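Local atomic coordinates of alpha-glucosidase (Pseudoalteromonas sp. K8, PDB entry 5HQA), a protein that hydrolyses alpha-glucosidic bonds as a member of glycoside hydrolase family 97 and binds the inhibitor acarbose in a pocket beside a calcium ion. Residues A[63-68]-A[75-80]; A[248-253]-A[445-450]; A[553-558]-A[571-576]. All coordinates share one frame; numbering follows the deposited sequence. Where two conformers were deposited one is given.

Contact 1: residues A[63-68]-A[75-80]; sequences NTQWQQ and TVVDQH
Val-76 O accepts the N-H of Trp-66, N to O 2.9 Å, and also takes a weaker CA-H...O contact from Gln-65, whose CA lies 3.2 Å from that oxygen. This is the ladder of an antiparallel beta hairpin, formed by strands 53-67 and 75-89 at the edge of a large sheet in the N-terminal part of the enzyme. Thr-64 with Asp-78 and Trp-66 with Val-76 are hydrogen-bonded pairs, each closed by two backbone bonds; Gln-65 and Val-77 form a non-hydrogen-bonded pair between them.

The pairing sorts the side chains onto two unlike faces. On the face of Trp-66 and Val-76, the indole has CG between the backbone N and the carbonyl carbon (chi1 54°), and it lies beside the valine, pointing the same way. Val-76 CB sits over the five-membered ring in a CH-pi contact, 3.8 Å from its centroid, and CG1 comes 3.4 Å from Trp-66 NE1. That N-H bonds to Asn-248 OD1. Val-76 CG2 meanwhile meets CG of Gln-68.

The face of Gln-65 and Thr-75 is more polar and more exposed. Thr-75 CG2 touches the Gln-65 amide at NE2, 3.6 Å away, and a water joins Thr-75 OG1 to Gln-67 OE1, which Gln-74 also holds. Farther along, Gln-79 NE2 donates to Asn-63 OD1 over 2.8 Å; the donor stands 45° out of the asparagine carbonyl plane, although the oxygen lies almost in the glutamine amide plane.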
loop_
_atom_site.group_PDB
_atom_site.type_symbol
_atom_site.label_atom_id
_atom_site.label_comp_id
_atom_site.label_asym_id
_atom_site.label_seq_id
_atom_site.Cartn_x
_atom_site.Cartn_y
_atom_site.Cartn_z
ATOM N N ASN A 63 22.979 11.774 7.864
ATOM C CA ASN A 63 22.370 11.738 9.194
ATOM C C ASN A 63 21.463 12.963 9.284
ATOM O O ASN A 63 21.873 14.012 9.780
ATOM C CB ASN A 63 23.412 11.733 10.303
ATOM C CG ASN A 63 22.782 11.755 11.674
ATOM O OD1 ASN A 63 21.603 11.455 11.828
ATOM N ND2 ASN A 63 23.558 12.115 12.676
ATOM N N THR A 64 20.230 12.813 8.808
ATOM C CA THR A 64 19.333 13.947 8.711
ATOM C C THR A 64 17.914 13.503 9.052
ATOM O O THR A 64 17.660 12.335 9.356
ATOM C CB THR A 64 19.412 14.572 7.316
ATOM O OG1 THR A 64 18.698 15.811 7.324
ATOM C CG2 THR A 64 18.798 13.648 6.271
ATOM N N GLN A 65 16.985 14.457 9.015
ATOM C CA GLN A 65 15.577 14.164 9.240
ATOM C C GLN A 65 14.743 15.150 8.436
ATOM O O GLN A 65 15.202 16.240 8.093
ATOM C CB GLN A 65 15.222 14.234 10.725
ATOM C CG GLN A 65 15.332 15.625 11.314
ATOM C CD GLN A 65 14.917 15.658 12.767
ATOM O OE1 GLN A 65 15.366 14.833 13.570
ATOM N NE2 GLN A 65 14.033 16.597 13.115
ATOM N N TRP A 66 13.509 14.752 8.123
ATOM C CA TRP A 66 12.615 15.591 7.339
ATOM C C TRP A 66 11.189 15.399 7.844
ATOM O O TRP A 66 10.889 14.445 8.569
ATOM C CB TRP A 66 12.730 15.279 5.835
ATOM C CG TRP A 66 12.523 13.826 5.474
ATOM C CD1 TRP A 66 13.439 12.811 5.575
ATOM C CD2 TRP A 66 11.330 13.236 4.929
ATOM N NE1 TRP A 66 12.884 11.623 5.135
ATOM C CE2 TRP A 66 11.593 11.860 4.733
ATOM C CE3 TRP A 66 10.068 13.738 4.588
ATOM C CZ2 TRP A 66 10.633 10.981 4.215
ATOM C CZ3 TRP A 66 9.115 12.860 4.073
ATOM C CH2 TRP A 66 9.406 11.501 3.894
ATOM N N GLN A 67 10.310 16.324 7.469
ATOM C CA GLN A 67 8.943 16.338 7.974
ATOM C C GLN A 67 7.958 15.969 6.870
ATOM O O GLN A 67 8.046 16.486 5.751
ATOM C CB GLN A 67 8.589 17.707 8.567
ATOM C CG GLN A 67 7.135 17.772 9.030
ATOM C CD GLN A 67 6.914 18.722 10.190
ATOM O OE1 GLN A 67 7.622 18.665 11.198
ATOM N NE2 GLN A 67 5.920 19.596 10.058
ATOM N N GLN A 68 7.010 15.061 7.190
ATOM C CA GLN A 68 5.974 14.706 6.223
ATOM C C GLN A 68 4.811 15.689 6.298
ATOM O O GLN A 68 4.454 16.147 7.386
ATOM C CB GLN A 68 5.436 13.308 6.486
ATOM C CG GLN A 68 6.480 12.225 6.545
ATOM C CD GLN A 68 5.897 10.910 6.093
ATOM O OE1 GLN A 68 5.709 10.696 4.897
ATOM N NE2 GLN A 68 5.579 10.032 7.044
ATOM N N THR A 75 7.943 13.160 11.724
ATOM C CA THR A 75 9.372 13.295 11.459
ATOM C C THR A 75 9.956 11.951 11.038
ATOM O O THR A 75 9.767 10.944 11.729
ATOM C CB THR A 75 10.098 13.815 12.696
ATOM O OG1 THR A 75 9.518 15.064 13.083
ATOM C CG2 THR A 75 11.573 14.020 12.406
ATOM N N VAL A 76 10.669 11.944 9.914
ATOM C CA VAL A 76 11.313 10.749 9.380
ATOM C C VAL A 76 12.812 10.961 9.475
ATOM O O VAL A 76 13.340 11.941 8.934
ATOM C CB VAL A 76 10.896 10.465 7.927
ATOM C CG1 VAL A 76 11.688 9.290 7.358
ATOM C CG2 VAL A 76 9.377 10.209 7.838
ATOM N N VAL A 77 13.489 10.041 10.153
ATOM C CA VAL A 77 14.936 10.082 10.322
ATOM C C VAL A 77 15.587 9.291 9.193
ATOM O O VAL A 77 15.155 8.175 8.878
ATOM C CB VAL A 77 15.329 9.515 11.696
ATOM C CG1 VAL A 77 16.832 9.254 11.766
ATOM C CG2 VAL A 77 14.877 10.463 12.800
ATOM N N ASP A 78 16.620 9.873 8.576
ATOM C CA ASP A 78 17.387 9.241 7.499
ATOM C C ASP A 78 18.842 9.138 7.958
ATOM O O ASP A 78 19.583 10.122 7.908
ATOM C CB ASP A 78 17.274 10.042 6.199
ATOM C CG ASP A 78 17.979 9.362 5.017
ATOM O OD1 ASP A 78 18.685 8.353 5.227
ATOM O OD2 ASP A 78 17.833 9.840 3.869
ATOM N N GLN A 79 19.258 7.951 8.398
ATOM C CA GLN A 79 20.646 7.703 8.790
ATOM C C GLN A 79 21.146 6.500 8.011
ATOM O O GLN A 79 20.641 5.389 8.200
ATOM C CB GLN A 79 20.768 7.452 10.289
ATOM C CG GLN A 79 20.410 8.661 11.125
ATOM C CD GLN A 79 20.317 8.360 12.618
ATOM O OE1 GLN A 79 19.931 7.259 13.024
ATOM N NE2 GLN A 79 20.661 9.349 13.440
ATOM N N HIS A 80 22.128 6.710 7.139
ATOM C CA HIS A 80 22.636 5.591 6.362
ATOM C C HIS A 80 24.064 5.879 5.931
ATOM O O HIS A 80 24.503 7.032 5.887
ATOM C CB HIS A 80 21.751 5.292 5.137
ATOM C CG HIS A 80 21.817 6.334 4.059
ATOM N ND1 HIS A 80 20.929 7.389 3.987
ATOM C CD2 HIS A 80 22.645 6.466 2.993
ATOM C CE1 HIS A 80 21.216 8.133 2.930
ATOM N NE2 HIS A 80 22.257 7.597 2.315
HETATM O O HOH W 1 9.760 17.299 11.620
#

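Contact 2: residues A[248-253]-A[445-450]; sequences NLNEPN and RRTYPN
The segment following helix 245-248 meets a loop of the TIM-barrel-type catalytic domain where Thr-447 OG1 donates its hydrogen to Glu-251 O over 2.7 Å. The same hydroxyl accepts from a water 2.7 Å from Thr-447 OG1 that also donates to Asn-250 OD1 and accepts from Glu-251 N, tying both sides together; Asn-250 ND2 in turn bonds to Ile-246 O.

Arg-446 reaches across beside it. CG stands anti to the backbone N (chi1 175°) and the chain stays extended to NE, carrying CG and CD past Glu-251 O. Pro-252 N and Glu-251 C lie over one face of the guanidinium, and the Trp-66 indole makes a cation-pi contact on the opposite face. Two waters lie at its edge, near the plane: one accepts from Arg-446 NH1 at 2.9 Å and lies near Asn-248 OD1, an oxygen taken by Trp-66 NE1; another accepts from both Arg-446 NE and Asn-253 N. Asn-253 OD1, which receives the N-H of Leu-255, rests 3.2 Å from Pro-449 CD, its side chain at about a right angle to the proline.

Asn-248 packs on strands 75-89 and 95-104, whereas Tyr-448 lies against helix 413-428 and Asn-450 leads into barrel strand 451-454.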
loop_
_atom_site.group_PDB
_atom_site.type_symbol
_atom_site.label_atom_id
_atom_site.label_comp_id
_atom_site.label_asym_id
_atom_site.label_seq_id
_atom_site.Cartn_x
_atom_site.Cartn_y
_atom_site.Cartn_z
ATOM N N ASN A 248 12.395 6.941 2.676
ATOM C CA ASN A 248 13.706 7.591 2.645
ATOM C C ASN A 248 14.398 7.444 1.300
ATOM O O ASN A 248 15.298 8.233 0.986
ATOM C CB ASN A 248 14.604 7.034 3.747
ATOM C CG ASN A 248 14.440 7.788 5.051
ATOM O OD1 ASN A 248 14.196 8.995 5.046
ATOM N ND2 ASN A 248 14.567 7.085 6.172
ATOM N N LEU A 249 14.006 6.461 0.498
ATOM C CA LEU A 249 14.639 6.271 -0.795
ATOM C C LEU A 249 13.951 7.047 -1.908
ATOM O O LEU A 249 14.411 7.003 -3.048
ATOM C CB LEU A 249 14.684 4.781 -1.137
ATOM C CG LEU A 249 15.654 3.993 -0.255
ATOM C CD1 LEU A 249 15.586 2.534 -0.612
ATOM C CD2 LEU A 249 17.094 4.514 -0.413
ATOM N N ASN A 250 12.873 7.763 -1.613
ATOM C CA ASN A 250 12.188 8.556 -2.620
ATOM C C ASN A 250 12.657 10.007 -2.605
ATOM O O ASN A 250 13.185 10.511 -1.606
ATOM C CB ASN A 250 10.678 8.488 -2.412
ATOM C CG ASN A 250 10.082 7.253 -3.036
ATOM O OD1 ASN A 250 9.628 7.287 -4.184
ATOM N ND2 ASN A 250 10.134 6.134 -2.313
ATOM N N GLU A 251 12.453 10.677 -3.741
ATOM C CA GLU A 251 12.821 12.078 -3.866
ATOM C C GLU A 251 11.898 12.945 -3.011
ATOM O O GLU A 251 10.734 12.598 -2.790
ATOM C CB GLU A 251 12.736 12.538 -5.321
ATOM C CG GLU A 251 13.661 11.815 -6.280
ATOM C CD GLU A 251 13.663 12.447 -7.661
ATOM O OE1 GLU A 251 14.302 13.508 -7.840
ATOM O OE2 GLU A 251 13.008 11.890 -8.565
ATOM N N PRO A 252 12.392 14.085 -2.528
ATOM C CA PRO A 252 11.534 14.978 -1.738
ATOM C C PRO A 252 10.364 15.527 -2.549
ATOM O O PRO A 252 10.398 15.600 -3.782
ATOM C CB PRO A 252 12.487 16.105 -1.315
ATOM C CG PRO A 252 13.851 15.526 -1.449
ATOM C CD PRO A 252 13.785 14.553 -2.587
ATOM N N ASN A 253 9.325 15.930 -1.818
ATOM C CA ASN A 253 8.114 16.550 -2.348
ATOM C C ASN A 253 8.402 17.511 -3.496
ATOM O O ASN A 253 9.173 18.466 -3.348
ATOM C CB ASN A 253 7.403 17.293 -1.212
ATOM C CG ASN A 253 6.228 18.130 -1.698
ATOM O OD1 ASN A 253 5.560 17.786 -2.673
ATOM N ND2 ASN A 253 5.970 19.236 -1.010
ATOM N N ARG A 445 4.378 8.722 -2.640
ATOM C CA ARG A 445 3.653 9.737 -1.876
ATOM C C ARG A 445 4.588 10.777 -1.260
ATOM O O ARG A 445 4.153 11.898 -0.976
ATOM C CB ARG A 445 2.811 9.077 -0.770
ATOM C CG ARG A 445 3.648 8.298 0.258
ATOM C CD ARG A 445 2.766 7.541 1.251
ATOM N NE ARG A 445 3.504 6.513 1.993
ATOM C CZ ARG A 445 3.704 6.516 3.315
ATOM N NH1 ARG A 445 3.237 7.504 4.085
ATOM N NH2 ARG A 445 4.373 5.510 3.879
ATOM N N ARG A 446 5.859 10.441 -1.028
ATOM C CA ARG A 446 6.784 11.463 -0.551
ATOM C C ARG A 446 6.975 12.543 -1.605
ATOM O O ARG A 446 6.935 13.743 -1.305
ATOM C CB ARG A 446 8.133 10.850 -0.184
ATOM C CG ARG A 446 9.132 11.943 0.208
ATOM C CD ARG A 446 10.502 11.411 0.532
ATOM N NE ARG A 446 11.314 12.465 1.118
ATOM C CZ ARG A 446 12.558 12.296 1.552
ATOM N NH1 ARG A 446 13.136 11.105 1.467
ATOM N NH2 ARG A 446 13.221 13.318 2.076
ATOM N N THR A 447 7.174 12.125 -2.853
ATOM C CA THR A 447 7.456 13.038 -3.952
ATOM C C THR A 447 6.192 13.742 -4.431
ATOM O O THR A 447 6.238 14.919 -4.813
ATOM C CB THR A 447 8.089 12.251 -5.099
ATOM O OG1 THR A 447 9.101 11.381 -4.569
ATOM C CG2 THR A 447 8.706 13.186 -6.120
ATOM N N TYR A 448 5.067 13.023 -4.428
ATOM C CA TYR A 448 3.773 13.514 -4.909
ATOM C C TYR A 448 2.755 13.273 -3.808
ATOM O O TYR A 448 2.029 12.271 -3.826
ATOM C CB TYR A 448 3.359 12.812 -6.202
ATOM C CG TYR A 448 4.405 12.970 -7.270
ATOM C CD1 TYR A 448 4.507 14.150 -7.996
ATOM C CD2 TYR A 448 5.322 11.961 -7.521
ATOM C CE1 TYR A 448 5.482 14.314 -8.966
ATOM C CE2 TYR A 448 6.297 12.114 -8.489
ATOM C CZ TYR A 448 6.372 13.292 -9.203
ATOM O OH TYR A 448 7.347 13.439 -10.161
ATOM N N PRO A 449 2.684 14.172 -2.824
ATOM C CA PRO A 449 1.849 13.916 -1.646
ATOM C C PRO A 449 0.352 13.911 -1.914
ATOM O O PRO A 449 -0.410 13.689 -0.968
ATOM C CB PRO A 449 2.227 15.060 -0.700
ATOM C CG PRO A 449 3.630 15.459 -1.137
ATOM C CD PRO A 449 3.611 15.300 -2.621
ATOM N N ASN A 450 -0.115 14.132 -3.141
ATOM C CA ASN A 450 -1.536 13.943 -3.408
ATOM C C ASN A 450 -1.868 12.506 -3.784
ATOM O O ASN A 450 -3.047 12.185 -3.966
ATOM C CB ASN A 450 -2.017 14.891 -4.509
ATOM C CG ASN A 450 -1.455 14.539 -5.856
ATOM O OD1 ASN A 450 -0.271 14.232 -5.979
ATOM N ND2 ASN A 450 -2.304 14.545 -6.877
HETATM O O HOH W 2 15.638 10.916 2.897
HETATM O O HOH W 3 10.650 9.464 -5.582
HETATM O O HOH W 4 9.775 15.190 0.998
#

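Contact 3: residues A[553-558]-A[571-576]; sequences DWQQSI and ARKERK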
loop_
_atom_site.group_PDB
_atom_site.type_symbol
_atom_site.label_atom_id
_atom_site.label_comp_id
_atom_site.label_asym_id
_atom_site.label_seq_id
_atom_site.Cartn_x
_atom_site.Cartn_y
_atom_site.Cartn_z
ATOM N N ASP A 553 -4.212 10.556 10.806
ATOM C CA ASP A 553 -2.948 11.234 10.565
ATOM C C ASP A 553 -2.192 11.245 11.884
ATOM O O ASP A 553 -2.754 11.612 12.920
ATOM C CB ASP A 553 -3.199 12.652 10.043
ATOM C CG ASP A 553 -1.948 13.304 9.488
ATOM O OD1 ASP A 553 -1.867 14.549 9.552
ATOM O OD2 ASP A 553 -1.056 12.579 8.986
ATOM N N TRP A 554 -0.933 10.825 11.856
ATOM C CA TRP A 554 -0.252 10.427 13.073
ATOM C C TRP A 554 1.092 11.121 13.168
ATOM O O TRP A 554 1.824 11.203 12.177
ATOM C CB TRP A 554 -0.045 8.908 13.100
ATOM C CG TRP A 554 -1.302 8.134 12.810
ATOM C CD1 TRP A 554 -1.670 7.571 11.614
ATOM C CD2 TRP A 554 -2.354 7.839 13.733
ATOM N NE1 TRP A 554 -2.890 6.945 11.741
ATOM C CE2 TRP A 554 -3.332 7.097 13.032
ATOM C CE3 TRP A 554 -2.572 8.143 15.086
ATOM C CZ2 TRP A 554 -4.503 6.640 13.641
ATOM C CZ3 TRP A 554 -3.737 7.681 15.694
ATOM C CH2 TRP A 554 -4.686 6.940 14.968
ATOM N N GLN A 555 1.425 11.629 14.356
ATOM C CA GLN A 555 2.779 12.146 14.505
ATOM C C GLN A 555 3.788 11.050 14.817
ATOM O O GLN A 555 4.980 11.239 14.550
ATOM C CB GLN A 555 2.847 13.245 15.569
ATOM C CG GLN A 555 2.224 12.924 16.897
ATOM C CD GLN A 555 2.512 14.024 17.907
ATOM O OE1 GLN A 555 3.664 14.431 18.065
ATOM N NE2 GLN A 555 1.472 14.529 18.570
ATOM N N GLN A 556 3.345 9.909 15.347
ATOM C CA GLN A 556 4.238 8.773 15.555
ATOM C C GLN A 556 3.438 7.479 15.466
ATOM O O GLN A 556 2.245 7.450 15.768
ATOM C CB GLN A 556 4.973 8.861 16.904
ATOM C CG GLN A 556 6.119 7.845 17.075
ATOM C CD GLN A 556 7.107 7.832 15.894
ATOM O OE1 GLN A 556 6.903 7.124 14.903
ATOM N NE2 GLN A 556 8.173 8.630 15.998
ATOM N N SER A 557 4.101 6.415 15.014
ATOM C CA SER A 557 3.518 5.078 14.948
ATOM C C SER A 557 4.562 4.078 15.427
ATOM O O SER A 557 5.760 4.257 15.169
ATOM C CB SER A 557 3.080 4.703 13.520
ATOM O OG SER A 557 2.007 5.503 13.066
ATOM N N ILE A 558 4.113 3.031 16.129
ATOM C CA ILE A 558 4.995 1.968 16.615
ATOM C C ILE A 558 4.247 0.648 16.546
ATOM O O ILE A 558 3.238 0.474 17.241
ATOM C CB ILE A 558 5.461 2.182 18.069
ATOM C CG1 ILE A 558 5.884 3.629 18.316
ATOM C CG2 ILE A 558 6.594 1.205 18.395
ATOM C CD1 ILE A 558 5.930 4.010 19.783
ATOM N N ALA A 571 0.542 0.992 18.159
ATOM C CA ALA A 571 0.222 2.199 18.911
ATOM C C ALA A 571 0.614 3.406 18.064
ATOM O O ALA A 571 1.704 3.428 17.477
ATOM C CB ALA A 571 0.948 2.221 20.259
ATOM N N ARG A 572 -0.276 4.399 17.978
ATOM C CA ARG A 572 -0.004 5.592 17.183
ATOM C C ARG A 572 -0.469 6.834 17.932
ATOM O O ARG A 572 -1.510 6.815 18.597
ATOM C CB ARG A 572 -0.691 5.537 15.807
ATOM C CG ARG A 572 -0.452 4.267 15.010
ATOM C CD ARG A 572 -1.115 4.376 13.648
ATOM N NE ARG A 572 -1.235 3.094 12.951
ATOM C CZ ARG A 572 -0.453 2.699 11.948
ATOM N NH1 ARG A 572 0.537 3.479 11.520
ATOM N NH2 ARG A 572 -0.666 1.521 11.363
ATOM N N LYS A 573 0.297 7.912 17.809
ATOM C CA LYS A 573 -0.028 9.179 18.451
ATOM C C LYS A 573 -0.565 10.141 17.402
ATOM O O LYS A 573 0.062 10.331 16.357
ATOM C CB LYS A 573 1.200 9.783 19.141
ATOM C CG LYS A 573 0.839 10.881 20.132
ATOM C CD LYS A 573 2.088 11.513 20.768
ATOM C CE LYS A 573 1.684 12.532 21.830
ATOM N NZ LYS A 573 2.863 13.183 22.468
ATOM N N GLU A 574 -1.717 10.750 17.684
ATOM C CA GLU A 574 -2.377 11.567 16.679
ATOM C C GLU A 574 -1.544 12.798 16.351
ATOM O O GLU A 574 -0.879 13.371 17.218
ATOM C CB GLU A 574 -3.759 11.995 17.163
ATOM C CG GLU A 574 -3.705 12.967 18.299
ATOM C CD GLU A 574 -5.063 13.221 18.910
ATOM O OE1 GLU A 574 -6.037 12.557 18.483
ATOM O OE2 GLU A 574 -5.147 14.070 19.820
ATOM N N ARG A 575 -1.570 13.195 15.084
ATOM C CA ARG A 575 -0.942 14.447 14.693
ATOM C C ARG A 575 -1.855 15.614 15.047
ATOM O O ARG A 575 -3.076 15.535 14.887
ATOM C CB ARG A 575 -0.644 14.452 13.195
ATOM C CG ARG A 575 -0.026 15.761 12.711
ATOM C CD ARG A 575 1.221 15.479 11.932
ATOM N NE ARG A 575 1.815 16.663 11.320
ATOM C CZ ARG A 575 2.526 16.615 10.199
ATOM N NH1 ARG A 575 2.696 15.453 9.587
ATOM N NH2 ARG A 575 3.048 17.719 9.685
ATOM N N LYS A 576 -1.257 16.704 15.532
ATOM C CA LYS A 576 -2.016 17.919 15.831
ATOM C C LYS A 576 -2.471 18.568 14.530
ATOM O O LYS A 576 -1.651 19.049 13.740
ATOM C CB LYS A 576 -1.182 18.890 16.658
ATOM C CG LYS A 576 -1.884 20.212 16.893
ATOM C CD LYS A 576 -1.055 21.108 17.784
ATOM C CE LYS A 576 -1.757 22.431 18.008
ATOM N NZ LYS A 576 -1.063 23.248 19.052
HETATM O O HOH W 5 1.556 12.846 10.108
HETATM O O HOH W 6 -4.628 13.889 13.284
HETATM O O HOH W 7 4.173 14.809 20.599
#
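Strands 556-558 and 571-574 run antiparallel at 173°, their axes 4.7 Å apart, until a classic beta bulge sets Gln-555 and Gln-556 both opposite Lys-573. The carbonyl of Lys-573 serves the two: Gln-555 N donates to Lys-573 O over 2.7 Å, and Gln-556 N reaches the same oxygen in a weak bond of 3.5 Å. Past the bulge the register is shifted by one residue, and Arg-575 N bonds to Asp-553 O.

Trp-554 and Arg-572 carry the side-chain contact. The arginine crosses the indole at about a right angle, with CG anti to its own carbonyl carbon (chi1 -51°). Its CD stands over the five-membered ring, 3.5 Å from the centroid and 8° off the normal, a CH-pi contact made by the aliphatic part of the chain. Nearer the backbone, Arg-572 CB comes 3.3 Å from Trp-554 CE3. The guanidinium goes on to Ser-557: NH1 donates to OG over 2.9 Å, while Arg-572 NE bonds to Val-521 O and the serine hydroxyl also bonds to Glu-72 O.

Gln-555 has two conformers; in one, NE2 donates to Glu-574 O and OE1 takes a water that also accepts from Lys-573 NZ, itself salt-bridged to Asp-606, bonds certain for that conformer alone. Another water accepts from Arg-575 NH1, which also bonds to Gln-68 O, and lies near Trp-554 O and Asp-553 OD2, which takes the N-H of Gly-71.

This hairpin forms one edge of the C-terminal antiparallel sheet: strand 567-574 pairs next with 585-591, strand 554-563 is outermost, and Arg-572 turns toward helix 513-522.

In the fold
Followed from the N terminus, the chain closes its three contacts in series, none nested or crossing. Contact 1 shuts a short hairpin in the N-terminal domain, with six residues between its segments. Contact 2 spans 191 residues, returning a barrel loop just before strand 451-454 to the segment after helix 245-248. Contact 3 closes the first hairpin of the C-terminal sheet. Contact 1 touches both others: Val-77 O reaches Asn-248 of contact 2, and Gln-68 O receives Arg-575 of contact 3. The turn at 69-74 also reaches both, with Glu-72 meeting Arg-445 and Ser-557. The hairpin tip thus joins all three domains, although contacts 2 and 3 stay about 8 Å apart at their nearest atoms.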